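Local coordinates for protein extracellular sialidase/neuraminidase, putative (Aspergillus fumigatus, PDB 2XZI) that acts as a KDNase of the sialidase class, hydrolysing the glycosidic bonds of terminal deaminated sialic acid (Kdn) residues, at residues A[300-305]-A[336-341]; A[271-276]-A[293-298]; A[37-42]-A[366-371]; A[227-232]-A[243-248]. All coordinates share one frame; numbering follows the deposited sequence.

Interaction 1 (A[300-305]-A[336-341]); sequences TSRRAM and GGYSSM. With KDM (deamino-alpha-neuraminic acid), chain D; KDM (deamino-alpha-neuraminic acid), chain C.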
# COMPACT_ATOMS: atom_id res chain seq x y z
N THR A 300 1.50 9.14 -18.04
CA THR A 300 1.12 8.01 -18.90
C THR A 300 1.63 6.62 -18.49
O THR A 300 0.97 5.61 -18.76
CB THR A 300 1.58 8.25 -20.37
OG1 THR A 300 2.98 8.52 -20.41
CG2 THR A 300 0.80 9.41 -20.99
N SER A 301 2.79 6.57 -17.85
CA SER A 301 3.49 5.31 -17.59
C SER A 301 3.56 5.01 -16.10
O SER A 301 3.72 5.93 -15.29
CB SER A 301 4.91 5.37 -18.15
OG SER A 301 5.63 4.19 -17.85
N ARG A 302 3.47 3.73 -15.75
CA ARG A 302 3.72 3.29 -14.38
C ARG A 302 5.19 3.05 -14.10
O ARG A 302 5.56 2.71 -12.98
CB ARG A 302 2.88 2.05 -14.02
CG ARG A 302 1.39 2.39 -13.89
CD ARG A 302 0.54 1.21 -13.50
NE ARG A 302 -0.84 1.66 -13.33
CZ ARG A 302 -1.82 0.95 -12.78
NH1 ARG A 302 -1.60 -0.28 -12.30
NH2 ARG A 302 -3.03 1.48 -12.68
N ARG A 303 6.04 3.25 -15.11
CA ARG A 303 7.45 2.90 -15.03
C ARG A 303 8.35 4.11 -14.78
O ARG A 303 9.46 4.18 -15.31
CB ARG A 303 7.90 2.21 -16.32
CG ARG A 303 7.23 0.89 -16.58
CD ARG A 303 7.92 0.17 -17.73
NE ARG A 303 7.18 -1.03 -18.11
CZ ARG A 303 7.41 -1.75 -19.21
NH1 ARG A 303 8.37 -1.41 -20.07
NH2 ARG A 303 6.66 -2.81 -19.46
N ALA A 304 7.87 5.07 -14.01
CA ALA A 304 8.63 6.28 -13.73
C ALA A 304 8.71 6.52 -12.22
O ALA A 304 8.54 7.63 -11.75
CB ALA A 304 8.01 7.49 -14.45
N MET A 305 8.97 5.46 -11.46
CA MET A 305 8.91 5.55 -9.99
C MET A 305 9.89 6.58 -9.46
O MET A 305 11.07 6.56 -9.80
CB MET A 305 9.21 4.19 -9.34
CG MET A 305 8.19 3.08 -9.63
SD MET A 305 6.46 3.54 -9.42
CE MET A 305 6.39 3.85 -7.63
N GLY A 336 7.69 -0.81 -11.53
CA GLY A 336 6.76 0.29 -11.57
C GLY A 336 5.35 -0.15 -11.32
O GLY A 336 4.89 -1.14 -11.87
N GLY A 337 4.66 0.61 -10.48
CA GLY A 337 3.25 0.37 -10.18
C GLY A 337 2.96 0.84 -8.77
O GLY A 337 3.49 1.87 -8.32
N TYR A 338 2.12 0.07 -8.08
CA TYR A 338 1.74 0.38 -6.68
C TYR A 338 2.95 0.29 -5.76
O TYR A 338 3.91 -0.44 -6.03
CB TYR A 338 0.69 -0.60 -6.17
CG TYR A 338 -0.72 -0.45 -6.70
CD1 TYR A 338 -0.98 -0.14 -8.05
CD2 TYR A 338 -1.81 -0.67 -5.85
CE1 TYR A 338 -2.32 -0.04 -8.51
CE2 TYR A 338 -3.10 -0.55 -6.29
CZ TYR A 338 -3.36 -0.23 -7.62
OH TYR A 338 -4.66 -0.15 -8.06
N SER A 339 2.91 1.03 -4.65
CA SER A 339 4.02 1.07 -3.72
C SER A 339 3.55 1.30 -2.29
O SER A 339 2.41 1.70 -2.06
CB SER A 339 4.99 2.19 -4.13
OG SER A 339 4.36 3.46 -3.97
N SER A 340 4.45 1.04 -1.34
CA SER A 340 4.19 1.26 0.08
C SER A 340 5.50 1.60 0.76
O SER A 340 6.53 1.00 0.44
CB SER A 340 3.55 0.03 0.71
OG SER A 340 3.14 0.28 2.05
N MET A 341 5.46 2.56 1.68
CA MET A 341 6.66 2.93 2.44
C MET A 341 6.47 2.89 3.94
O MET A 341 5.39 3.19 4.47
CB MET A 341 7.12 4.36 2.08
CG MET A 341 7.53 4.56 0.64
SD MET A 341 8.07 6.25 0.37
CE MET A 341 6.52 7.16 0.48
C2 KDM D . 2.16 -0.32 -18.57
C1 KDM D . 1.91 0.95 -17.72
C3 KDM D . 3.56 -0.91 -18.28
C4 KDM D . 3.63 -1.54 -16.87
C5 KDM D . 2.45 -2.51 -16.64
C6 KDM D . 1.11 -1.82 -16.94
C7 KDM D . -0.21 -2.61 -16.82
C8 KDM D . -1.42 -1.69 -17.14
C9 KDM D . -2.79 -2.40 -17.12
O5 KDM D . 2.46 -2.97 -15.28
O1A KDM D . 0.76 1.10 -17.25
O1B KDM D . 2.86 1.75 -17.57
O4 KDM D . 4.88 -2.23 -16.74
O6 KDM D . 1.15 -1.33 -18.32
O7 KDM D . -0.20 -3.73 -17.72
O8 KDM D . -1.45 -0.58 -16.24
O9 KDM D . -2.82 -3.48 -16.18
O2 KDM D . 2.09 0.01 -19.96
C2 KDM C . -6.10 -1.79 -10.44
C1 KDM C . -4.93 -1.13 -11.15
C3 KDM C . -5.60 -2.78 -9.36
C4 KDM C . -6.60 -2.97 -8.19
C5 KDM C . -8.02 -2.47 -8.47
C6 KDM C . -7.96 -0.99 -8.89
C7 KDM C . -9.30 -0.46 -9.42
C8 KDM C . -9.23 1.07 -9.65
C9 KDM C . -10.54 1.59 -10.22
O5 KDM C . -8.88 -2.68 -7.31
O1A KDM C . -3.82 -1.71 -11.14
O1B KDM C . -5.19 -0.04 -11.71
O4 KDM C . -6.65 -4.37 -7.89
O6 KDM C . -6.95 -0.72 -9.92
O7 KDM C . -9.61 -1.11 -10.65
O8 KDM C . -8.99 1.75 -8.41
O9 KDM C . -11.55 1.42 -9.21
O2 KDM C . -6.80 -2.50 -11.47
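Carboxylate oxygen O1A of the KDM of chain C takes hydrogen bonds from Arg302 NH1 and from Arg39, with Tyr338 CE1 packed against it. The bond from Arg302 NH1 is 2.9 Å long and nearly straight (177°). The second carboxylate oxygen, O1B, is bonded by Arg302 NH2 at 2.8 Å, which makes the grip a two-pronged one with the carboxylate carbon in the guanidinium plane. The arginine chain is extended from CG to NE, carrying the group across to the sugar, and Ala275 O holds NH2 as well. The Tyr338 ring presents its edge to NH1, with CE1 3.9 Å from it. Its OH lies 3.0 Å from the ring oxygen O6 of this KDM and is hydrogen-bonded to Glu229, consistent with the tyrosine–glutamate pair of sialidase active sites. A second KDM, of chain D, shares Arg302 and adds Arg303: Arg302 N bonds its O1B, Arg303 NE bonds its O4 at 2.9 Å, and its O8 lies over one face of the Arg302 guanidinium. Ser301 OG accepts from Arg303 N in an ST turn. Behind the pocket the backbones nearly touch, in a CA-H...O contact of 3.0 Å from Gly336 CA to Arg302 O. Met305, bent at chi2 and chi3, lays CG on Gly336 CA and accepts a weak hydrogen bond at SD from Gly337 N (3.6 Å). The loop between strands 290-294 and 305-310 is thus set against strand 334-343, where the chain turns a corner at Gly337, and Met305 continues onto Leu294 and onto Val353 of strand 349-356.

Interaction 2 (A[271-276]-A[293-298]); sequences LPDPAC and FLNSAS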
# COMPACT_ATOMS: atom_id res chain seq x y z
N LEU A 271 2.78 16.88 -9.09
CA LEU A 271 2.78 15.41 -8.93
C LEU A 271 2.03 14.68 -10.05
O LEU A 271 0.90 14.23 -9.86
CB LEU A 271 2.22 15.02 -7.55
CG LEU A 271 2.94 15.53 -6.30
CD1 LEU A 271 2.15 15.14 -5.05
CD2 LEU A 271 4.41 15.04 -6.24
N PRO A 272 2.64 14.59 -11.24
CA PRO A 272 2.06 13.80 -12.32
C PRO A 272 1.82 12.35 -11.87
O PRO A 272 2.56 11.82 -11.03
CB PRO A 272 3.13 13.89 -13.42
CG PRO A 272 4.40 14.15 -12.70
CD PRO A 272 4.00 15.07 -11.58
N ASP A 273 0.76 11.75 -12.39
CA ASP A 273 0.39 10.39 -12.02
C ASP A 273 -0.37 9.78 -13.20
O ASP A 273 -1.15 10.49 -13.85
CB ASP A 273 -0.50 10.42 -10.78
CG ASP A 273 -0.86 9.03 -10.29
OD1 ASP A 273 -1.85 8.45 -10.78
OD2 ASP A 273 -0.12 8.50 -9.42
N PRO A 274 -0.18 8.48 -13.49
CA PRO A 274 -0.80 7.85 -14.66
C PRO A 274 -2.11 7.13 -14.31
O PRO A 274 -2.49 6.22 -15.02
CB PRO A 274 0.27 6.85 -15.11
CG PRO A 274 0.84 6.36 -13.76
CD PRO A 274 0.82 7.59 -12.86
N ALA A 275 -2.78 7.59 -13.26
CA ALA A 275 -3.93 6.89 -12.68
C ALA A 275 -3.46 5.54 -12.10
O ALA A 275 -3.74 4.46 -12.63
CB ALA A 275 -5.07 6.70 -13.72
N CYS A 276 -2.71 5.65 -11.01
CA CYS A 276 -2.15 4.49 -10.32
C CYS A 276 -2.09 4.85 -8.82
O CYS A 276 -2.12 6.01 -8.46
CB CYS A 276 -0.74 4.16 -10.87
SG CYS A 276 0.05 2.68 -10.21
N PHE A 293 6.99 11.11 -0.43
CA PHE A 293 5.97 10.67 -1.39
C PHE A 293 6.60 9.78 -2.45
O PHE A 293 7.74 10.01 -2.87
CB PHE A 293 5.28 11.87 -2.04
CG PHE A 293 4.17 11.48 -2.97
CD1 PHE A 293 2.96 10.99 -2.48
CD2 PHE A 293 4.35 11.55 -4.35
CE1 PHE A 293 1.94 10.60 -3.33
CE2 PHE A 293 3.32 11.16 -5.22
CZ PHE A 293 2.11 10.68 -4.70
N LEU A 294 5.85 8.76 -2.89
CA LEU A 294 6.31 7.83 -3.92
C LEU A 294 5.17 7.49 -4.86
O LEU A 294 4.09 7.10 -4.43
CB LEU A 294 6.81 6.55 -3.25
CG LEU A 294 7.29 5.40 -4.14
CD1 LEU A 294 8.40 5.77 -5.11
CD2 LEU A 294 7.76 4.28 -3.20
N ASN A 295 5.42 7.63 -6.16
CA ASN A 295 4.47 7.20 -7.19
C ASN A 295 5.22 7.11 -8.51
O ASN A 295 6.45 7.29 -8.55
CB ASN A 295 3.24 8.15 -7.29
CG ASN A 295 3.46 9.34 -8.23
OD1 ASN A 295 4.54 9.94 -8.27
ND2 ASN A 295 2.41 9.69 -8.99
N SER A 296 4.50 6.77 -9.57
CA SER A 296 5.12 6.88 -10.89
C SER A 296 4.91 8.30 -11.40
O SER A 296 3.78 8.71 -11.68
CB SER A 296 4.53 5.88 -11.87
OG SER A 296 5.25 5.98 -13.09
N ALA A 297 6.01 9.03 -11.52
CA ALA A 297 6.01 10.46 -11.86
C ALA A 297 5.86 10.68 -13.36
O ALA A 297 6.77 11.19 -14.05
CB ALA A 297 7.27 11.11 -11.35
N SER A 298 4.69 10.29 -13.87
CA SER A 298 4.40 10.33 -15.29
C SER A 298 2.92 10.43 -15.44
O SER A 298 2.15 9.84 -14.67
CB SER A 298 4.88 9.04 -15.96
OG SER A 298 4.42 8.95 -17.30
O HOH W 1 4.63 12.55 -9.36
O HOH W 2 1.51 6.16 -9.28
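Asn295 ND2 spends its two N-H groups on segment 271-276. One goes to Asp273 OD2 at 2.8 Å, on the anti lone pair of that oxygen; the other goes to Pro272 O at 3.0 Å, almost straight (173°). Both acceptors lie in the amide plane, and the carboxylate and amide planes are only 20° apart, an arrangement that fixes the rotation of the Asn295 side chain. A water donates to both Pro272 O and Asn295 OD1. A second water donates to Asp273 OD2 and accepts from Ser296 N. OD2 also forms a salt bridge with Arg252, while OD1 receives Cys276 N through its syn lone pair at 2.9 Å, closing an Asx motif. In the propeller fold of sialidases this is a junction between neighbouring blades: strand 272-273 pairs with 250-258, whereas strand 290-294 belongs to the next sheet. Farther out, Pro274 CD packs on Ser298 O (3.2 Å) and Ser296 O, and Pro272 CG leans on the backbone of Ala297, the centre of an inverse gamma turn. At the other end, Leu271 and Phe293 meet tip to tip, with Leu271 CD1 over one face of the ring near its rim and CD2 4.0 Å from Phe293 CD2.

Interaction 3 (A[37-42]-A[366-371]); sequences SFRIPA and SYRAII. With KDM (deamino-alpha-neuraminic acid), chain C; KDM (deamino-alpha-neuraminic acid), chain D.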
# COMPACT_ATOMS: atom_id res chain seq x y z
N SER A 37 1.16 -14.31 -9.57
CA SER A 37 1.57 -12.92 -9.37
C SER A 37 1.36 -12.45 -7.96
O SER A 37 0.50 -12.95 -7.22
CB SER A 37 0.76 -12.02 -10.29
OG SER A 37 1.20 -12.15 -11.63
N PHE A 38 2.16 -11.47 -7.59
CA PHE A 38 1.97 -10.73 -6.36
C PHE A 38 1.81 -9.28 -6.73
O PHE A 38 2.59 -8.76 -7.51
CB PHE A 38 3.15 -10.91 -5.43
CG PHE A 38 3.34 -12.34 -4.98
CD1 PHE A 38 2.62 -12.83 -3.90
CD2 PHE A 38 4.23 -13.19 -5.62
CE1 PHE A 38 2.78 -14.13 -3.45
CE2 PHE A 38 4.37 -14.51 -5.19
CZ PHE A 38 3.66 -14.97 -4.09
N ARG A 39 0.75 -8.67 -6.20
CA ARG A 39 0.46 -7.25 -6.45
C ARG A 39 -0.05 -6.60 -5.17
O ARG A 39 -0.31 -7.28 -4.18
CB ARG A 39 -0.59 -7.11 -7.55
CG ARG A 39 -0.08 -7.33 -8.97
CD ARG A 39 -0.94 -6.62 -10.01
NE ARG A 39 -0.93 -5.19 -9.73
CZ ARG A 39 -1.87 -4.33 -10.09
NH1 ARG A 39 -2.91 -4.70 -10.81
NH2 ARG A 39 -1.74 -3.06 -9.70
N ILE A 40 -0.15 -5.27 -5.21
CA ILE A 40 -0.84 -4.51 -4.16
C ILE A 40 -0.13 -4.59 -2.80
O ILE A 40 -0.67 -5.13 -1.83
CB ILE A 40 -2.36 -4.89 -4.04
CG1 ILE A 40 -3.01 -5.22 -5.40
CG2 ILE A 40 -3.12 -3.78 -3.35
CD1 ILE A 40 -2.95 -4.14 -6.44
N PRO A 41 1.10 -4.04 -2.73
CA PRO A 41 1.92 -4.09 -1.51
C PRO A 41 1.45 -3.18 -0.37
O PRO A 41 0.84 -2.13 -0.59
CB PRO A 41 3.29 -3.60 -2.00
CG PRO A 41 2.94 -2.67 -3.14
CD PRO A 41 1.83 -3.41 -3.84
N ALA A 42 1.75 -3.60 0.85
CA ALA A 42 1.59 -2.75 2.02
C ALA A 42 2.70 -3.12 2.98
O ALA A 42 2.96 -4.31 3.16
CB ALA A 42 0.26 -2.99 2.66
N SER A 366 0.95 -11.90 -17.72
CA SER A 366 2.16 -11.19 -17.35
C SER A 366 2.45 -11.33 -15.85
O SER A 366 1.65 -10.92 -15.00
CB SER A 366 2.10 -9.73 -17.77
OG SER A 366 2.27 -9.62 -19.19
N TYR A 367 3.58 -11.95 -15.53
CA TYR A 367 3.97 -12.21 -14.15
C TYR A 367 4.29 -10.91 -13.41
O TYR A 367 5.01 -10.06 -13.92
CB TYR A 367 5.16 -13.16 -14.11
CG TYR A 367 4.81 -14.55 -14.62
CD1 TYR A 367 4.16 -15.48 -13.81
CD2 TYR A 367 5.12 -14.92 -15.94
CE1 TYR A 367 3.83 -16.75 -14.28
CE2 TYR A 367 4.79 -16.19 -16.42
CZ TYR A 367 4.14 -17.09 -15.59
OH TYR A 367 3.80 -18.35 -16.06
N ARG A 368 3.73 -10.79 -12.21
CA ARG A 368 3.97 -9.60 -11.41
C ARG A 368 4.69 -9.96 -10.12
O ARG A 368 4.31 -10.91 -9.44
CB ARG A 368 2.66 -8.89 -11.06
CG ARG A 368 1.74 -8.67 -12.23
CD ARG A 368 2.36 -7.78 -13.30
NE ARG A 368 1.38 -7.40 -14.31
CZ ARG A 368 0.52 -6.39 -14.17
NH1 ARG A 368 0.55 -5.63 -13.07
NH2 ARG A 368 -0.36 -6.13 -15.13
N ALA A 369 5.74 -9.20 -9.81
CA ALA A 369 6.55 -9.42 -8.61
C ALA A 369 6.59 -8.14 -7.77
O ALA A 369 6.20 -7.08 -8.24
CB ALA A 369 7.95 -9.89 -8.96
N ILE A 370 7.07 -8.26 -6.54
CA ILE A 370 7.22 -7.09 -5.67
C ILE A 370 8.65 -6.96 -5.16
O ILE A 370 9.21 -7.90 -4.61
CB ILE A 370 6.17 -7.07 -4.52
CG1 ILE A 370 4.76 -7.07 -5.10
CG2 ILE A 370 6.40 -5.87 -3.63
CD1 ILE A 370 3.63 -7.27 -4.06
N ILE A 371 9.22 -5.78 -5.36
CA ILE A 371 10.59 -5.45 -4.97
C ILE A 371 10.57 -4.79 -3.60
O ILE A 371 9.68 -3.98 -3.32
CB ILE A 371 11.24 -4.48 -5.99
CG1 ILE A 371 11.29 -5.06 -7.41
CG2 ILE A 371 12.63 -3.99 -5.52
CD1 ILE A 371 11.52 -6.52 -7.50
C2 KDM C . -6.10 -1.79 -10.44
C1 KDM C . -4.93 -1.13 -11.15
C3 KDM C . -5.60 -2.78 -9.36
C4 KDM C . -6.60 -2.97 -8.19
C5 KDM C . -8.02 -2.47 -8.47
C6 KDM C . -7.96 -0.99 -8.89
C7 KDM C . -9.30 -0.46 -9.42
C8 KDM C . -9.23 1.07 -9.65
C9 KDM C . -10.54 1.59 -10.22
O5 KDM C . -8.88 -2.68 -7.31
O1A KDM C . -3.82 -1.71 -11.14
O1B KDM C . -5.19 -0.04 -11.71
O4 KDM C . -6.65 -4.37 -7.89
O6 KDM C . -6.95 -0.72 -9.92
O7 KDM C . -9.61 -1.11 -10.65
O8 KDM C . -8.99 1.75 -8.41
O9 KDM C . -11.55 1.42 -9.21
O2 KDM C . -6.80 -2.50 -11.47
C2 KDM D . 2.16 -0.32 -18.57
C1 KDM D . 1.91 0.95 -17.72
C3 KDM D . 3.56 -0.91 -18.28
C4 KDM D . 3.63 -1.54 -16.87
C5 KDM D . 2.45 -2.51 -16.64
C6 KDM D . 1.11 -1.82 -16.94
C7 KDM D . -0.21 -2.61 -16.82
C8 KDM D . -1.42 -1.69 -17.14
C9 KDM D . -2.79 -2.40 -17.12
O5 KDM D . 2.46 -2.97 -15.28
O1A KDM D . 0.76 1.10 -17.25
O1B KDM D . 2.86 1.75 -17.57
O4 KDM D . 4.88 -2.23 -16.74
O6 KDM D . 1.15 -1.33 -18.32
O7 KDM D . -0.20 -3.73 -17.72
O8 KDM D . -1.45 -0.58 -16.24
O9 KDM D . -2.82 -3.48 -16.18
O2 KDM D . 2.09 0.01 -19.96
O HOH W 3 3.49 -6.47 -8.78
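From CB, which lies 3.6 Å from both Ser37 OG and Phe38 O, the Arg368 side chain runs over strand 37-42 toward the sugars. CG rests on Ser37 OG and meets Arg39 CG at 4.0 Å. A bend at chi2 (-62°) sets CD, after which the chain goes on to NE, held in a salt bridge by Asp356. At the tip the guanidinium branches diverge: NH1 packs 3.5 Å from Arg39 CD and over one face of the Arg39 guanidinium, while NH2 lies 3.5 Å from O7 of the KDM of chain D, whose O5 sits above one face of the group. The two arginines lie side by side, pointing the same way, their planes 34° apart. The repulsion between these like charges is probably eased by Glu354 on Arg39 NE and Asp356 on Arg368, and Arg39 NH2 bonds O1A of the chain C KDM at 2.9 Å. Below the arginines the backbones are tied by Phe38 N to Arg368 O and by Arg368 N to Ser37 OG, each 2.9 Å, and a water bridges Phe38 O and Ala369 O. Ile370 adds apolar packing, with CD1 against Phe38 CB and CG2 against Pro41 CB. The strands diverge at 58°: 37-45 opens the sheet that continues with 51-58, whereas 368-375 lies between 349-356 and the N-terminal strand 12-18, which closes its sheet, and the two sheets meet here.

Interaction 4 (A[227-232]-A[243-248]); sequences GAEGTI and NDRPSQ. With KDM (deamino-alpha-neuraminic acid), chain C.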
# COMPACT_ATOMS: atom_id res chain seq x y z
N GLY A 227 -10.94 10.08 -4.07
CA GLY A 227 -10.83 8.96 -4.98
C GLY A 227 -11.19 7.61 -4.38
O GLY A 227 -11.58 7.51 -3.20
N ALA A 228 -11.08 6.58 -5.20
CA ALA A 228 -11.24 5.21 -4.75
C ALA A 228 -10.01 4.73 -3.97
O ALA A 228 -10.16 4.03 -2.98
CB ALA A 228 -11.52 4.29 -5.93
N GLU A 229 -8.81 5.10 -4.43
CA GLU A 229 -7.56 4.66 -3.79
C GLU A 229 -6.83 5.86 -3.22
O GLU A 229 -6.19 6.62 -3.94
CB GLU A 229 -6.66 3.92 -4.78
CG GLU A 229 -7.16 2.56 -5.20
CD GLU A 229 -6.24 1.83 -6.17
OE1 GLU A 229 -5.31 2.47 -6.74
OE2 GLU A 229 -6.42 0.60 -6.29
N GLY A 230 -6.98 6.04 -1.91
CA GLY A 230 -6.41 7.18 -1.23
C GLY A 230 -5.22 6.87 -0.36
O GLY A 230 -5.00 5.72 0.04
N THR A 231 -4.45 7.92 -0.09
CA THR A 231 -3.35 7.92 0.88
C THR A 231 -3.61 9.04 1.88
O THR A 231 -4.27 10.03 1.55
CB THR A 231 -1.93 8.12 0.26
OG1 THR A 231 -1.69 9.50 -0.08
CG2 THR A 231 -1.73 7.24 -0.98
N ILE A 232 -3.11 8.87 3.09
CA ILE A 232 -3.27 9.84 4.17
C ILE A 232 -1.94 10.07 4.87
O ILE A 232 -1.15 9.13 5.09
CB ILE A 232 -4.37 9.37 5.18
CG1 ILE A 232 -4.77 10.49 6.15
CG2 ILE A 232 -3.93 8.13 5.97
CD1 ILE A 232 -5.78 11.45 5.61
N ASN A 243 -3.98 12.32 -0.43
CA ASN A 243 -3.35 12.37 -1.74
C ASN A 243 -3.80 11.12 -2.48
O ASN A 243 -3.35 10.00 -2.20
CB ASN A 243 -1.82 12.48 -1.57
CG ASN A 243 -1.08 12.54 -2.89
OD1 ASN A 243 -1.39 11.79 -3.81
ND2 ASN A 243 -0.08 13.41 -2.98
N ASP A 244 -4.74 11.31 -3.40
CA ASP A 244 -5.48 10.20 -3.99
C ASP A 244 -5.10 10.00 -5.45
O ASP A 244 -4.69 10.94 -6.16
CB ASP A 244 -6.98 10.49 -3.92
CG ASP A 244 -7.56 10.35 -2.51
OD1 ASP A 244 -6.78 10.32 -1.54
OD2 ASP A 244 -8.80 10.30 -2.38
N ARG A 245 -5.29 8.76 -5.90
CA ARG A 245 -5.23 8.42 -7.31
C ARG A 245 -6.36 9.11 -8.08
O ARG A 245 -7.52 9.04 -7.66
CB ARG A 245 -5.39 6.90 -7.43
CG ARG A 245 -5.54 6.38 -8.86
CD ARG A 245 -5.70 4.88 -8.83
NE ARG A 245 -6.05 4.33 -10.13
CZ ARG A 245 -5.92 3.04 -10.45
NH1 ARG A 245 -5.37 2.17 -9.60
NH2 ARG A 245 -6.29 2.64 -11.66
N PRO A 246 -6.02 9.77 -9.20
CA PRO A 246 -7.08 10.41 -9.99
C PRO A 246 -7.93 9.39 -10.75
O PRO A 246 -7.46 8.28 -11.05
CB PRO A 246 -6.28 11.27 -10.98
CG PRO A 246 -4.99 10.48 -11.19
CD PRO A 246 -4.68 9.98 -9.78
N SER A 247 -9.17 9.77 -11.09
CA SER A 247 -10.02 8.91 -11.92
C SER A 247 -9.51 8.79 -13.37
O SER A 247 -9.69 7.75 -14.02
CB SER A 247 -11.50 9.35 -11.88
OG SER A 247 -11.68 10.68 -12.32
N GLN A 248 -8.85 9.84 -13.85
CA GLN A 248 -8.22 9.84 -15.17
C GLN A 248 -6.76 10.25 -15.04
O GLN A 248 -6.39 11.01 -14.14
CB GLN A 248 -8.95 10.78 -16.14
CG GLN A 248 -10.21 10.18 -16.80
CD GLN A 248 -11.50 10.51 -16.06
OE1 GLN A 248 -11.57 11.47 -15.29
NE2 GLN A 248 -12.54 9.72 -16.31
C2 KDM C . -6.10 -1.79 -10.44
C1 KDM C . -4.93 -1.13 -11.15
C3 KDM C . -5.60 -2.78 -9.36
C4 KDM C . -6.60 -2.97 -8.19
C5 KDM C . -8.02 -2.47 -8.47
C6 KDM C . -7.96 -0.99 -8.89
C7 KDM C . -9.30 -0.46 -9.42
C8 KDM C . -9.23 1.07 -9.65
C9 KDM C . -10.54 1.59 -10.22
O5 KDM C . -8.88 -2.68 -7.31
O1A KDM C . -3.82 -1.71 -11.14
O1B KDM C . -5.19 -0.04 -11.71
O4 KDM C . -6.65 -4.37 -7.89
O6 KDM C . -6.95 -0.72 -9.92
O7 KDM C . -9.61 -1.11 -10.65
O8 KDM C . -8.99 1.75 -8.41
O9 KDM C . -11.55 1.42 -9.21
O2 KDM C . -6.80 -2.50 -11.47
O HOH W 4 -8.83 6.59 -7.06
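The beta hairpin of strands 230-234 and 240-244 opens at its base into the KDM pocket, where Glu229 and Arg245 run side by side, pointing the same way. Glu229 OE1 and Arg245 NH1 form a salt bridge of 2.9 Å. NH1 meets the carboxylate from above its plane, and the two flat groups are turned 75° against each other. Arg245, with CG anti to its backbone N (chi1 172°) and extended to NE, carries the guanidinium on to O1B of the chain C KDM, bonded by NH2 at 2.9 Å and by NH1 at 3.1 Å; O8 of the sugar lies over one face of the Arg245 guanidinium. The other Glu229 oxygen, OE2, is hydrogen-bonded to Tyr338 and comes 3.4 Å from KDM C6. Arg245 N to Glu229 O (3.0 Å) sets the two backbones beneath this pair, and a water links Glu229 N to Arg245 O. Asp244 OD2 accepts Gly227 N at 2.7 Å through its anti lone pair and is also in a salt bridge with Arg242, tying down the turn before the strand. Farther along the hairpin, Asn243 O takes a bond from Thr231 OG1 at 2.7 Å, in the carbonyl plane, plus a weak one from Thr231 N, while Asn243 N reaches back to Thr231 O. Arg245 contacting the sugar carboxylate together with Arg39 and Arg302 makes up the arginine triad characteristic of sialidases.

Overall arrangement
Three of the contacts follow one another along the chain, interaction 4, then 2, then 1, all nested in the long loop closed by interaction 3, which joins the sheet containing both 12-18 and 368-375 to the neighbouring sheet of 37-45. Interactions 1 and 2 lie closest, their centres about 7 Å apart. The centres of interactions 4 and 2 are about 11 Å apart, and both reach the same sheet; those of 3 and 4 are about 20 Å apart, their nearest atoms about 6 Å. Interactions 1, 3 and 4 converge on the chain C KDM; 1 and 3 share the chain D KDM. Interaction 2 braces the 300-305 loop through Ser296 OG to Ser301 O and touches Arg245 through Ala275 O and Cys276 O.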